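Local structure of tylactone synthase starter module and modules 1 & 2 (Streptomyces fradiae, 2Z5L) at residues 319-324 / 339-344; 357-362 / 404-409; 368-373 / 412-417. The protein contains the first ketoreductase of the tylosin polyketide synthase, which probably uses NADPH to reduce a beta-keto group of the growing chain with defined stereochemistry. All coordinates share one frame; numbering follows the deposited sequence.

Interaction 1 (319-324 / 339-344); sequences CDVAER and VFHTAG
Val321 packs against His341 and Ala343 in a small, buried, apolar contact between the loop that follows strand 313-318 and the end of strand 338-341 with the turn after it, in the Rossmann-type ketoreductase fold. Only 91 Å² is buried, and no hydrogen bond crosses; the fit rests on two methyl groups of one valine. CG1 of Val321 meets the imidazole at its edge, close to the ring plane, with CG1 3.6 Å from CE1 of His341. The same CG1 and its twin CG2 straddle the single methyl of Ala343: Val321 CG2 lies 4.0 Å from Ala343 CB, and CG1 is at practically the same distance. Although the CB of His341 does not head for the valine, the ring gets there because CG is anti to the backbone N (chi1 -171°), which brings CE1 forward. Above one face of this ring, towards its rim, sits the backbone N of Ala343, so the loop curls back over the side chain of its own strand. Both imidazole nitrogens are engaged elsewhere. ND1 is hydrogen-bonded to Thr265 OG1 and NE2 to Lys366 O, and these two bonds on separate sides of the ring fix its rotation and leave the CE1 edge turned to Val321. In short-chain dehydrogenases the loops after these two strands border the cofactor cleft; the position of Ala343 near the glycine-rich turn of Gly267, Gly269 and Gly272 is consistent with that layout. Strand 338-341 runs between strands 261-265 and 386-391, bonded to both through its backbone, with Phe340 turned onto helix 270-281 and His341 onto Ala370 of helix 356-376, while Ala322, next to Val321, rests on Cys368 of that same helix.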
loop_
_atom_site.group_PDB
_atom_site.type_symbol
_atom_site.label_atom_id
_atom_site.label_comp_id
_atom_site.label_asym_id
_atom_site.label_seq_id
_atom_site.Cartn_x
_atom_site.Cartn_y
_atom_site.Cartn_z
ATOM N N CYS A 319 -24.552 -1.374 -2.835
ATOM C CA CYS A 319 -23.836 -0.665 -1.788
ATOM C C CYS A 319 -22.690 0.169 -2.356
ATOM O O CYS A 319 -22.151 -0.137 -3.417
ATOM C CB CYS A 319 -23.269 -1.659 -0.772
ATOM S SG CYS A 319 -22.193 -0.896 0.480
ATOM N N ASP A 320 -22.323 1.225 -1.641
ATOM C CA ASP A 320 -21.223 2.080 -2.061
ATOM C C ASP A 320 -19.973 1.610 -1.344
ATOM O O ASP A 320 -18.965 2.319 -1.307
ATOM C CB ASP A 320 -21.500 3.531 -1.694
ATOM C CG ASP A 320 -22.829 4.007 -2.216
ATOM O OD1 ASP A 320 -23.169 5.191 -1.992
ATOM O OD2 ASP A 320 -23.535 3.190 -2.851
ATOM N N VAL A 321 -20.068 0.413 -0.767
ATOM C CA VAL A 321 -18.978 -0.222 -0.030
ATOM C C VAL A 321 -18.560 0.588 1.202
ATOM O O VAL A 321 -18.294 0.019 2.255
ATOM C CB VAL A 321 -17.748 -0.430 -0.945
ATOM C CG1 VAL A 321 -16.739 -1.327 -0.259
ATOM C CG2 VAL A 321 -18.180 -1.025 -2.283
ATOM N N ALA A 322 -18.509 1.912 1.059
ATOM C CA ALA A 322 -18.126 2.811 2.142
ATOM C C ALA A 322 -19.360 3.341 2.878
ATOM O O ALA A 322 -19.240 4.121 3.821
ATOM C CB ALA A 322 -17.309 3.970 1.587
ATOM N N GLU A 323 -20.541 2.914 2.438
ATOM C CA GLU A 323 -21.804 3.330 3.048
ATOM C C GLU A 323 -22.033 2.477 4.299
ATOM O O GLU A 323 -22.090 1.244 4.224
ATOM C CB GLU A 323 -22.944 3.120 2.054
ATOM C CG GLU A 323 -24.190 3.936 2.312
ATOM C CD GLU A 323 -25.258 3.711 1.249
ATOM O OE1 GLU A 323 -26.054 2.756 1.387
ATOM O OE2 GLU A 323 -25.287 4.487 0.266
ATOM N N ARG A 324 -22.154 3.132 5.448
ATOM C CA ARG A 324 -22.357 2.428 6.714
ATOM C C ARG A 324 -23.599 1.554 6.802
ATOM O O ARG A 324 -23.510 0.328 6.942
ATOM C CB ARG A 324 -22.376 3.419 7.879
ATOM C CG ARG A 324 -21.015 3.668 8.480
ATOM C CD ARG A 324 -21.123 3.850 9.980
ATOM N NE ARG A 324 -21.831 2.733 10.609
ATOM C CZ ARG A 324 -23.041 2.817 11.157
ATOM N NH1 ARG A 324 -23.600 1.744 11.700
ATOM N NH2 ARG A 324 -23.687 3.976 11.178
ATOM N N VAL A 339 -15.130 -13.127 5.004
ATOM C CA VAL A 339 -15.328 -11.899 4.228
ATOM C C VAL A 339 -14.215 -11.766 3.197
ATOM O O VAL A 339 -13.045 -11.961 3.518
ATOM C CB VAL A 339 -15.308 -10.639 5.134
ATOM C CG1 VAL A 339 -15.449 -9.377 4.292
ATOM C CG2 VAL A 339 -16.433 -10.706 6.142
ATOM N N PHE A 340 -14.577 -11.453 1.955
ATOM C CA PHE A 340 -13.592 -11.267 0.882
ATOM C C PHE A 340 -13.832 -9.880 0.268
ATOM O O PHE A 340 -14.868 -9.627 -0.345
ATOM C CB PHE A 340 -13.745 -12.353 -0.182
ATOM C CG PHE A 340 -13.309 -13.724 0.281
ATOM C CD1 PHE A 340 -12.005 -14.161 0.106
ATOM C CD2 PHE A 340 -14.211 -14.583 0.886
ATOM C CE1 PHE A 340 -11.613 -15.445 0.512
ATOM C CE2 PHE A 340 -13.830 -15.864 1.295
ATOM C CZ PHE A 340 -12.532 -16.292 1.110
ATOM N N HIS A 341 -12.869 -8.984 0.439
ATOM C CA HIS A 341 -12.986 -7.623 -0.072
ATOM C C HIS A 341 -12.264 -7.447 -1.402
ATOM O O HIS A 341 -11.052 -7.259 -1.421
ATOM C CB HIS A 341 -12.410 -6.645 0.956
ATOM C CG HIS A 341 -12.670 -5.204 0.641
ATOM N ND1 HIS A 341 -13.927 -4.722 0.347
ATOM C CD2 HIS A 341 -11.833 -4.141 0.582
ATOM C CE1 HIS A 341 -13.852 -3.421 0.116
ATOM N NE2 HIS A 341 -12.594 -3.045 0.251
ATOM N N THR A 342 -12.999 -7.512 -2.511
ATOM C CA THR A 342 -12.362 -7.337 -3.814
ATOM C C THR A 342 -12.734 -5.976 -4.412
ATOM O O THR A 342 -12.214 -5.601 -5.459
ATOM C CB THR A 342 -12.720 -8.479 -4.825
ATOM O OG1 THR A 342 -13.906 -8.142 -5.532
ATOM C CG2 THR A 342 -12.999 -9.812 -4.117
ATOM N N ALA A 343 -13.613 -5.223 -3.741
ATOM C CA ALA A 343 -14.033 -3.913 -4.261
ATOM C C ALA A 343 -12.895 -2.908 -4.432
ATOM O O ALA A 343 -11.932 -2.890 -3.667
ATOM C CB ALA A 343 -15.119 -3.302 -3.378
ATOM N N GLY A 344 -13.039 -2.048 -5.433
ATOM C CA GLY A 344 -12.031 -1.042 -5.703
ATOM C C GLY A 344 -12.182 -0.503 -7.106
ATOM O O GLY A 344 -13.007 -0.999 -7.882
#

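Interaction 2 (357-362 / 404-409); sequences ESFETV and YAAANA
Val362 and Phe359 reach from helix 356-376 onto Tyr404, Ala406 and Ala407 of helix 402-419, a packing of neighbouring helices in the Rossmann-type ketoreductase fold. The two segments run in roughly the same direction, with a crossing angle of -35° and axes 9.6 Å apart. Val362 is directed toward helix 402-419. Its CG1, which a chi1 of 173° swings to the far side from its own backbone N, sits 3.8 Å from the CA of Tyr404 and meets the tyrosine ring at the edge, near its plane, where CG1 lies 3.9 Å from CD1. The CB of Tyr404 itself points away from helix 356-376, so the valine touches the root and flank of this side chain and not its hydroxyl end. Ala407 offers CB to the same valine methyl more loosely. Phe359 makes the second point of contact: the far part of its ring swings over, and CE2 approaches Ala406 CB to 3.8 Å at an oblique angle. The same side chain also touches helix 119-135 and Gln164 of helix 160-175, which joins the pair to the N-terminal half of the chain. Tyr404 and Asn408 have the Tyr-x-x-x-Asn spacing found in polyketide ketoreductases, and OD1 of Asn408 is hydrogen-bonded to Lys366 NZ, an arrangement consistent with the active site of that family. The side-chain ND2 of Asn408 lies over the centre of the Tyr404 ring. Tyr404 O is gripped from opposite faces of its carbonyl plane, by the backbone N of Asn408 and by its side chain, the bond from Asn408 ND2 to Tyr404 O being 2.8 Å long and bent (139° at the hydrogen).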
loop_
_atom_site.group_PDB
_atom_site.type_symbol
_atom_site.label_atom_id
_atom_site.label_comp_id
_atom_site.label_asym_id
_atom_site.label_seq_id
_atom_site.Cartn_x
_atom_site.Cartn_y
_atom_site.Cartn_z
ATOM N N GLU A 357 -9.477 14.917 -5.443
ATOM C CA GLU A 357 -10.691 14.138 -5.684
ATOM C C GLU A 357 -10.358 12.707 -6.101
ATOM O O GLU A 357 -10.971 11.759 -5.618
ATOM C CB GLU A 357 -11.544 14.786 -6.786
ATOM C CG GLU A 357 -12.160 16.148 -6.421
ATOM C CD GLU A 357 -11.127 17.272 -6.302
ATOM O OE1 GLU A 357 -11.500 18.373 -5.826
ATOM O OE2 GLU A 357 -9.954 17.057 -6.689
ATOM N N SER A 358 -9.391 12.552 -7.009
ATOM C CA SER A 358 -9.021 11.212 -7.481
ATOM C C SER A 358 -8.495 10.323 -6.349
ATOM O O SER A 358 -8.769 9.122 -6.309
ATOM C CB SER A 358 -7.980 11.300 -8.612
ATOM O OG SER A 358 -6.776 11.923 -8.187
ATOM N N PHE A 359 -7.750 10.928 -5.428
ATOM C CA PHE A 359 -7.189 10.195 -4.296
ATOM C C PHE A 359 -8.310 9.659 -3.408
ATOM O O PHE A 359 -8.203 8.582 -2.817
ATOM C CB PHE A 359 -6.245 11.096 -3.484
ATOM C CG PHE A 359 -5.592 10.402 -2.315
ATOM C CD1 PHE A 359 -6.205 10.374 -1.062
ATOM C CD2 PHE A 359 -4.365 9.778 -2.466
ATOM C CE1 PHE A 359 -5.594 9.724 0.031
ATOM C CE2 PHE A 359 -3.743 9.129 -1.387
ATOM C CZ PHE A 359 -4.364 9.103 -0.137
ATOM N N GLU A 360 -9.394 10.417 -3.316
ATOM C CA GLU A 360 -10.519 9.989 -2.502
ATOM C C GLU A 360 -11.320 8.935 -3.215
ATOM O O GLU A 360 -11.770 7.962 -2.620
ATOM C CB GLU A 360 -11.419 11.178 -2.161
ATOM C CG GLU A 360 -10.862 12.049 -1.064
ATOM C CD GLU A 360 -10.584 11.246 0.200
ATOM O OE1 GLU A 360 -11.542 10.688 0.798
ATOM O OE2 GLU A 360 -9.397 11.161 0.582
ATOM N N THR A 361 -11.506 9.138 -4.507
ATOM C CA THR A 361 -12.273 8.193 -5.297
ATOM C C THR A 361 -11.608 6.826 -5.249
ATOM O O THR A 361 -12.276 5.793 -5.183
ATOM C CB THR A 361 -12.376 8.695 -6.737
ATOM O OG1 THR A 361 -13.152 9.903 -6.759
ATOM C CG2 THR A 361 -13.025 7.654 -7.619
ATOM N N VAL A 362 -10.279 6.825 -5.239
ATOM C CA VAL A 362 -9.543 5.573 -5.218
ATOM C C VAL A 362 -9.577 4.864 -3.876
ATOM O O VAL A 362 -9.704 3.633 -3.816
ATOM C CB VAL A 362 -8.088 5.798 -5.663
ATOM C CG1 VAL A 362 -7.259 4.510 -5.484
ATOM C CG2 VAL A 362 -8.087 6.216 -7.115
ATOM N N TYR A 404 -3.379 4.678 -5.738
ATOM C CA TYR A 404 -3.706 3.261 -5.611
ATOM C C TYR A 404 -2.746 2.552 -4.643
ATOM O O TYR A 404 -3.136 1.633 -3.907
ATOM C CB TYR A 404 -3.659 2.593 -6.988
ATOM C CG TYR A 404 -4.353 1.255 -7.046
ATOM C CD1 TYR A 404 -5.715 1.143 -6.744
ATOM C CD2 TYR A 404 -3.674 0.110 -7.472
ATOM C CE1 TYR A 404 -6.383 -0.063 -6.877
ATOM C CE2 TYR A 404 -4.331 -1.102 -7.609
ATOM C CZ TYR A 404 -5.689 -1.182 -7.313
ATOM O OH TYR A 404 -6.368 -2.362 -7.483
ATOM N N ALA A 405 -1.483 2.970 -4.662
ATOM C CA ALA A 405 -0.488 2.374 -3.775
ATOM C C ALA A 405 -0.721 2.778 -2.332
ATOM O O ALA A 405 -0.479 1.981 -1.411
ATOM C CB ALA A 405 0.914 2.764 -4.203
ATOM N N ALA A 406 -1.178 4.011 -2.123
ATOM C CA ALA A 406 -1.438 4.440 -0.758
ATOM C C ALA A 406 -2.567 3.569 -0.208
ATOM O O ALA A 406 -2.444 2.990 0.873
ATOM C CB ALA A 406 -1.828 5.920 -0.716
ATOM N N ALA A 407 -3.639 3.436 -0.986
ATOM C CA ALA A 407 -4.809 2.663 -0.571
ATOM C C ALA A 407 -4.510 1.192 -0.277
ATOM O O ALA A 407 -4.938 0.648 0.743
ATOM C CB ALA A 407 -5.901 2.767 -1.631
ATOM N N ASN A 408 -3.790 0.542 -1.181
ATOM C CA ASN A 408 -3.445 -0.850 -0.987
ATOM C C ASN A 408 -2.487 -0.985 0.204
ATOM O O ASN A 408 -2.638 -1.900 1.023
ATOM C CB ASN A 408 -2.895 -1.432 -2.293
ATOM C CG ASN A 408 -4.008 -1.717 -3.287
ATOM O OD1 ASN A 408 -4.803 -2.637 -3.085
ATOM N ND2 ASN A 408 -4.089 -0.919 -4.344
ATOM N N ALA A 409 -1.540 -0.060 0.341
ATOM C CA ALA A 409 -0.636 -0.103 1.487
ATOM C C ALA A 409 -1.489 -0.122 2.777
ATOM O O ALA A 409 -1.170 -0.840 3.723
ATOM C CB ALA A 409 0.299 1.117 1.474
#

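Interaction 3 (368-373 / 412-417); sequences CGAELL and DALAER
Leu414 pushes its branched end against Ala370 and Glu371 of the neighbouring helix. Its CD2 lies 3.8 Å from Ala370 CB and 3.6 Å from Ala370 O, while CD1 turns to the carboxylate, 3.9 Å from Glu371 OE1. With chi1 at 173° Leu414 extends away from its own backbone N and carries both methyls out across the gap between the helices. Alongside the leucine runs a polar link. Glu371, bent at chi2, brings OE1 to the edge of the Arg417 guanidinium, near its plane; the two flat groups are almost coplanar, 13° apart. The direct salt bridge from OE1 to Arg417 NH2 is long at 4.0 Å, and a water spans the gap, donating to Glu371 OE1 at 2.7 Å and accepting from Arg417 NH2 at 2.9 Å. One face of the guanidinium lies against CA of Leu414 in its own helix, and NH1 is held by Pro158 O, so the arginine also ties in the loop before helix 160-175. Farther in, Ala370 and Leu414 both rest on Leu388 of strand 386-391, and Asp412 OD1 is hydrogen-bonded to Ser390 and Ser427. The segments point nearly the same way, 17° apart with axes 10.8 Å from each other: two adjacent helices laid over one face of a parallel sheet, as in the Rossmann-type core of short-chain dehydrogenases.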
loop_
_atom_site.group_PDB
_atom_site.type_symbol
_atom_site.label_atom_id
_atom_site.label_comp_id
_atom_site.label_asym_id
_atom_site.label_seq_id
_atom_site.Cartn_x
_atom_site.Cartn_y
_atom_site.Cartn_z
ATOM N N CYS A 368 -11.927 2.678 2.732
ATOM C CA CYS A 368 -13.149 2.835 3.511
ATOM C C CYS A 368 -13.918 1.516 3.637
ATOM O O CYS A 368 -14.434 1.188 4.709
ATOM C CB CYS A 368 -14.046 3.913 2.885
ATOM S SG CYS A 368 -13.349 5.607 2.951
ATOM N N GLY A 369 -13.989 0.759 2.548
ATOM C CA GLY A 369 -14.699 -0.508 2.572
ATOM C C GLY A 369 -14.164 -1.502 3.591
ATOM O O GLY A 369 -14.919 -2.053 4.400
ATOM N N ALA A 370 -12.854 -1.731 3.547
ATOM C CA ALA A 370 -12.192 -2.662 4.447
ATOM C C ALA A 370 -12.253 -2.199 5.899
ATOM O O ALA A 370 -12.380 -3.012 6.821
ATOM C CB ALA A 370 -10.740 -2.837 4.027
ATOM N N GLU A 371 -12.169 -0.889 6.105
ATOM C CA GLU A 371 -12.197 -0.353 7.458
ATOM C C GLU A 371 -13.596 -0.518 8.073
ATOM O O GLU A 371 -13.716 -0.779 9.264
ATOM C CB GLU A 371 -11.751 1.120 7.444
ATOM C CG GLU A 371 -11.615 1.779 8.822
ATOM C CD GLU A 371 -10.531 1.144 9.707
ATOM O OE1 GLU A 371 -9.357 1.042 9.270
ATOM O OE2 GLU A 371 -10.864 0.760 10.849
ATOM N N LEU A 372 -14.642 -0.382 7.260
ATOM C CA LEU A 372 -16.006 -0.552 7.746
ATOM C C LEU A 372 -16.297 -2.023 8.051
ATOM O O LEU A 372 -16.994 -2.339 9.016
ATOM C CB LEU A 372 -17.027 -0.044 6.725
ATOM C CG LEU A 372 -17.241 1.461 6.719
ATOM C CD1 LEU A 372 -18.107 1.850 5.553
ATOM C CD2 LEU A 372 -17.887 1.894 8.047
ATOM N N LEU A 373 -15.777 -2.921 7.216
ATOM C CA LEU A 373 -15.978 -4.346 7.431
ATOM C C LEU A 373 -15.253 -4.747 8.706
ATOM O O LEU A 373 -15.690 -5.640 9.437
ATOM C CB LEU A 373 -15.434 -5.161 6.259
ATOM C CG LEU A 373 -16.128 -4.993 4.910
ATOM C CD1 LEU A 373 -15.263 -5.649 3.837
ATOM C CD2 LEU A 373 -17.518 -5.607 4.932
ATOM N N ASP A 412 -3.032 -3.549 3.804
ATOM C CA ASP A 412 -2.025 -4.397 4.442
ATOM C C ASP A 412 -1.842 -4.077 5.931
ATOM O O ASP A 412 -1.817 -4.989 6.766
ATOM C CB ASP A 412 -0.678 -4.277 3.711
ATOM C CG ASP A 412 -0.792 -4.568 2.212
ATOM O OD1 ASP A 412 -1.767 -5.230 1.789
ATOM O OD2 ASP A 412 0.103 -4.152 1.454
ATOM N N ALA A 413 -1.730 -2.794 6.267
ATOM C CA ALA A 413 -1.541 -2.391 7.662
ATOM C C ALA A 413 -2.717 -2.852 8.520
ATOM O O ALA A 413 -2.538 -3.264 9.667
ATOM C CB ALA A 413 -1.381 -0.871 7.756
ATOM N N LEU A 414 -3.921 -2.754 7.958
ATOM C CA LEU A 414 -5.133 -3.165 8.642
ATOM C C LEU A 414 -5.049 -4.656 8.950
ATOM O O LEU A 414 -5.473 -5.101 10.019
ATOM C CB LEU A 414 -6.361 -2.879 7.779
ATOM C CG LEU A 414 -7.707 -3.418 8.296
ATOM C CD1 LEU A 414 -8.122 -2.685 9.562
ATOM C CD2 LEU A 414 -8.778 -3.235 7.216
ATOM N N ALA A 415 -4.482 -5.421 8.023
ATOM C CA ALA A 415 -4.334 -6.855 8.215
ATOM C C ALA A 415 -3.437 -7.086 9.424
ATOM O O ALA A 415 -3.792 -7.830 10.342
ATOM C CB ALA A 415 -3.712 -7.492 6.970
ATOM N N GLU A 416 -2.277 -6.428 9.417
ATOM C CA GLU A 416 -1.305 -6.539 10.507
ATOM C C GLU A 416 -1.926 -6.142 11.838
ATOM O O GLU A 416 -1.826 -6.878 12.817
ATOM C CB GLU A 416 -0.073 -5.654 10.244
ATOM C CG GLU A 416 0.660 -5.972 8.947
ATOM C CD GLU A 416 2.074 -5.402 8.899
ATOM O OE1 GLU A 416 2.944 -5.877 9.656
ATOM O OE2 GLU A 416 2.323 -4.479 8.101
ATOM N N ARG A 417 -2.568 -4.981 11.875
ATOM C CA ARG A 417 -3.177 -4.545 13.112
ATOM C C ARG A 417 -4.247 -5.508 13.607
ATOM O O ARG A 417 -4.401 -5.708 14.816
ATOM C CB ARG A 417 -3.766 -3.144 12.966
ATOM C CG ARG A 417 -2.715 -2.064 12.746
ATOM C CD ARG A 417 -3.302 -0.695 13.005
ATOM N NE ARG A 417 -4.503 -0.444 12.208
ATOM C CZ ARG A 417 -4.491 -0.135 10.911
ATOM N NH1 ARG A 417 -3.339 -0.039 10.261
ATOM N NH2 ARG A 417 -5.626 0.097 10.267
HETATM O O HOH W 1 -8.213 0.074 11.548
#

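All three contacts lie in the ketoreductase domain; interaction 1 uses the loop after strand 313-318 and strand 338-341, which precedes helix 356-376, the helix that interactions 2 and 3 share. Interaction 1 closes along the chain before the others open; interactions 2 and 3 alternate their segments, since both join helix 356-376 to helix 402-419, with centres about 14 Å apart. Interaction 3, about 11 Å from interaction 1 between centres, touches it directly, Val321 CG1 packing on Gly369 CA at 3.6 Å. Interactions 1 and 2 do not touch, their nearest atoms being about 6 Å apart. Helix 356-376 thus connects the probable cofactor-side loops to the helix carrying Tyr404 and Asn408.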